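PDB 2P4P: polyamine export protein from Haemophilus ducreyi, which may export the polyamines cadaverine and putrescine from the cytoplasm, this chain being its C-terminal CorC_HlyC (transporter-associated) domain. Local coordinates for residues D21-L26 / E38-F43. Residues are numbered along the deposited sequence; the frame is centred on the assembly and turned at random.
Sequences DVMRAL and ETIGGF
V22 and I40 join the two helices of this small alpha/beta CorC_HlyC domain, whose helices 19-25 and 40-48 accompany a three-stranded antiparallel sheet. The contact is purely apolar: no hydrogen bond or salt bridge crosses it, and all three touching residues, V22, M23 and I40, are buried. Both V22 and I40 direct their CA-CB bonds toward the opposite helix, with 7.0 Å between the two CA atoms, and their side chains meet at about a right angle. The two methyls of V22 address different parts of I40. V22 CG2 approaches the branch point, 3.9 Å from I40 CB, whereas V22 CG1 lies 4.0 Å from I40 CD1, at the end of the longer arm. That arm departs with I40 CG1 anti to the backbone N (chi1 -174°), and the turn at chi2 then sets CD1, which meets both V22 CG1 and M23 CE. I40 also touches L19 and, on strand 74-81, L78, tying the helix pair to the sheet.

T39 caps the N-terminus of helix 40-48, its OG1 accepting from G42 N at 3.2 Å with an N-H...O angle of 152°, while backbone hydrogen bonds pair E38 with L19 and I40 with T17. Selenomethionine M23 leaves its backbone at an angle to the contact, but bends at chi2 and chi3 return its terminal methyl, placing M23 CE 4.0 Å from I40 CD1.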
ATOM      1  N   ASP A  21       9.267 -10.692  14.897  1.00 25.92           N
ATOM      2  CA  ASP A  21      10.182  -9.947  14.028  1.00 24.69           C
ATOM      3  C   ASP A  21       9.720  -8.505  13.796  1.00 24.79           C
ATOM      4  O   ASP A  21      10.536  -7.588  13.806  1.00 23.85           O
ATOM      5  CB  ASP A  21      10.313 -10.672  12.687  1.00 24.57           C
ATOM      6  CG  ASP A  21      11.196 -11.911  12.785  1.00 25.22           C
ATOM      7  OD1 ASP A  21      11.647 -12.196  13.901  1.00 28.51           O
ATOM      8  OD2 ASP A  21      11.426 -12.579  11.755  1.00 25.56           O
ATOM      9  N   VAL A  22       8.420  -8.339  13.565  1.00 23.92           N
ATOM     10  CA  VAL A  22       7.782  -7.017  13.382  1.00 24.16           C
ATOM     11  C   VAL A  22       7.773  -6.209  14.665  1.00 24.13           C
ATOM     12  O   VAL A  22       8.207  -5.065  14.671  1.00 23.32           O
ATOM     13  CB  VAL A  22       6.330  -7.163  12.859  1.00 24.13           C
ATOM     14  CG1 VAL A  22       5.618  -5.788  12.744  1.00 23.44           C
ATOM     15  CG2 VAL A  22       6.338  -7.866  11.515  1.00 25.26           C
HETATM   16  N   MSE A  23       7.302  -6.817  15.749  1.00 24.06           N
HETATM   17  CA  MSE A  23       7.364  -6.179  17.083  1.00 23.39           C
HETATM   18  C   MSE A  23       8.781  -5.714  17.413  1.00 23.87           C
HETATM   19  O   MSE A  23       8.961  -4.611  17.895  1.00 23.89           O
HETATM   20  CB  MSE A  23       6.893  -7.125  18.215  1.00 23.65           C
HETATM   21  CG  MSE A  23       5.513  -7.720  18.145  1.00 20.69           C
HETATM   22 SE   MSE A  23       4.051  -6.443  18.124  1.00 33.18          SE
HETATM   23  CE  MSE A  23       3.974  -5.973  16.236  1.00 26.67           C
ATOM     24  N   ARG A  24       9.776  -6.590  17.236  1.00 24.68           N
ATOM     25  CA  ARG A  24      11.177  -6.244  17.496  1.00 26.53           C
ATOM     26  C   ARG A  24      11.648  -5.045  16.671  1.00 25.59           C
ATOM     27  O   ARG A  24      12.188  -4.082  17.216  1.00 24.96           O
ATOM     28  CB  ARG A  24      12.106  -7.453  17.275  1.00 26.03           C
ATOM     29  CG  ARG A  24      13.567  -7.108  17.035  1.00 29.07           C
ATOM     30  CD  ARG A  24      14.451  -8.360  16.822  1.00 30.22           C
ATOM     31  NE  ARG A  24      13.908  -9.571  17.460  1.00 37.27           N
ATOM     32  CZ  ARG A  24      13.313 -10.571  16.807  1.00 38.73           C
ATOM     33  NH1 ARG A  24      13.166 -10.524  15.487  1.00 41.18           N
ATOM     34  NH2 ARG A  24      12.872 -11.629  17.470  1.00 40.16           N
ATOM     35  N   ALA A  25      11.434  -5.100  15.364  1.00 24.77           N
ATOM     36  CA  ALA A  25      11.838  -4.011  14.490  1.00 24.60           C
ATOM     37  C   ALA A  25      11.145  -2.676  14.821  1.00 24.23           C
ATOM     38  O   ALA A  25      11.710  -1.623  14.569  1.00 25.37           O
ATOM     39  CB  ALA A  25      11.617  -4.386  13.062  1.00 25.05           C
ATOM     40  N   LEU A  26       9.952  -2.731  15.417  1.00 24.39           N
ATOM     41  CA  LEU A  26       9.200  -1.515  15.752  1.00 23.77           C
ATOM     42  C   LEU A  26       9.371  -1.132  17.221  1.00 23.55           C
ATOM     43  O   LEU A  26       8.713  -0.214  17.691  1.00 21.71           O
ATOM     44  CB  LEU A  26       7.722  -1.713  15.463  1.00 23.38           C
ATOM     45  CG  LEU A  26       7.251  -1.833  13.989  1.00 25.59           C
ATOM     46  CD1 LEU A  26       5.782  -2.242  13.940  1.00 24.38           C
ATOM     47  CD2 LEU A  26       7.449  -0.507  13.258  1.00 24.30           C
ATOM     48  N   GLU A  38       1.118 -16.617  14.717  1.00 33.58           N
ATOM     49  CA  GLU A  38       2.553 -16.668  14.445  1.00 32.50           C
ATOM     50  C   GLU A  38       3.013 -15.481  13.626  1.00 30.53           C
ATOM     51  O   GLU A  38       4.202 -15.137  13.642  1.00 29.46           O
ATOM     52  CB  GLU A  38       2.894 -17.940  13.661  1.00 32.73           C
ATOM     53  CG  GLU A  38       2.372 -19.218  14.275  1.00 35.55           C
ATOM     54  CD  GLU A  38       3.450 -20.041  14.974  1.00 39.89           C
ATOM     55  OE1 GLU A  38       4.650 -19.665  14.932  1.00 40.72           O
ATOM     56  OE2 GLU A  38       3.088 -21.083  15.570  1.00 41.96           O
ATOM     57  N   THR A  39       2.080 -14.877  12.886  1.00 27.71           N
ATOM     58  CA  THR A  39       2.458 -13.851  11.928  1.00 25.87           C
ATOM     59  C   THR A  39       1.733 -12.551  12.190  1.00 25.38           C
ATOM     60  O   THR A  39       0.653 -12.510  12.810  1.00 25.19           O
ATOM     61  CB  THR A  39       2.199 -14.267  10.457  1.00 25.57           C
ATOM     62  OG1 THR A  39       0.798 -14.284  10.207  1.00 23.83           O
ATOM     63  CG2 THR A  39       2.784 -15.665  10.120  1.00 24.11           C
ATOM     64  N   ILE A  40       2.323 -11.486  11.677  1.00 25.03           N
ATOM     65  CA  ILE A  40       1.747 -10.160  11.820  1.00 24.95           C
ATOM     66  C   ILE A  40       0.311 -10.061  11.267  1.00 24.83           C
ATOM     67  O   ILE A  40      -0.560  -9.439  11.895  1.00 25.12           O
ATOM     68  CB  ILE A  40       2.685  -9.059  11.227  1.00 24.78           C
ATOM     69  CG1 ILE A  40       2.108  -7.658  11.521  1.00 24.63           C
ATOM     70  CG2 ILE A  40       3.003  -9.297   9.706  1.00 25.67           C
ATOM     71  CD1 ILE A  40       1.969  -7.385  13.062  1.00 23.49           C
ATOM     72  N   GLY A  41       0.071 -10.644  10.099  1.00 25.31           N
ATOM     73  CA  GLY A  41      -1.249 -10.598   9.482  1.00 25.23           C
ATOM     74  C   GLY A  41      -2.229 -11.424  10.306  1.00 25.23           C
ATOM     75  O   GLY A  41      -3.383 -11.071  10.403  1.00 25.02           O
ATOM     76  N   GLY A  42      -1.762 -12.527  10.884  1.00 24.98           N
ATOM     77  CA  GLY A  42      -2.601 -13.388  11.743  1.00 24.91           C
ATOM     78  C   GLY A  42      -3.087 -12.617  12.956  1.00 24.94           C
ATOM     79  O   GLY A  42      -4.256 -12.647  13.285  1.00 25.00           O
ATOM     80  N   PHE A  43      -2.167 -11.926  13.616  1.00 25.23           N
ATOM     81  CA  PHE A  43      -2.480 -11.062  14.758  1.00 25.53           C
ATOM     82  C   PHE A  43      -3.436  -9.909  14.351  1.00 25.89           C
ATOM     83  O   PHE A  43      -4.398  -9.594  15.056  1.00 24.93           O
ATOM     84  CB  PHE A  43      -1.156 -10.591  15.398  1.00 26.25           C
ATOM     85  CG  PHE A  43      -1.339  -9.587  16.517  1.00 27.81           C
ATOM     86  CD1 PHE A  43      -1.950  -9.959  17.702  1.00 30.28           C
ATOM     87  CD2 PHE A  43      -0.953  -8.261  16.346  1.00 31.07           C
ATOM     88  CE1 PHE A  43      -2.148  -9.018  18.724  1.00 31.06           C
ATOM     89  CE2 PHE A  43      -1.136  -7.334  17.364  1.00 32.63           C
ATOM     90  CZ  PHE A  43      -1.736  -7.727  18.550  1.00 29.26           C
TER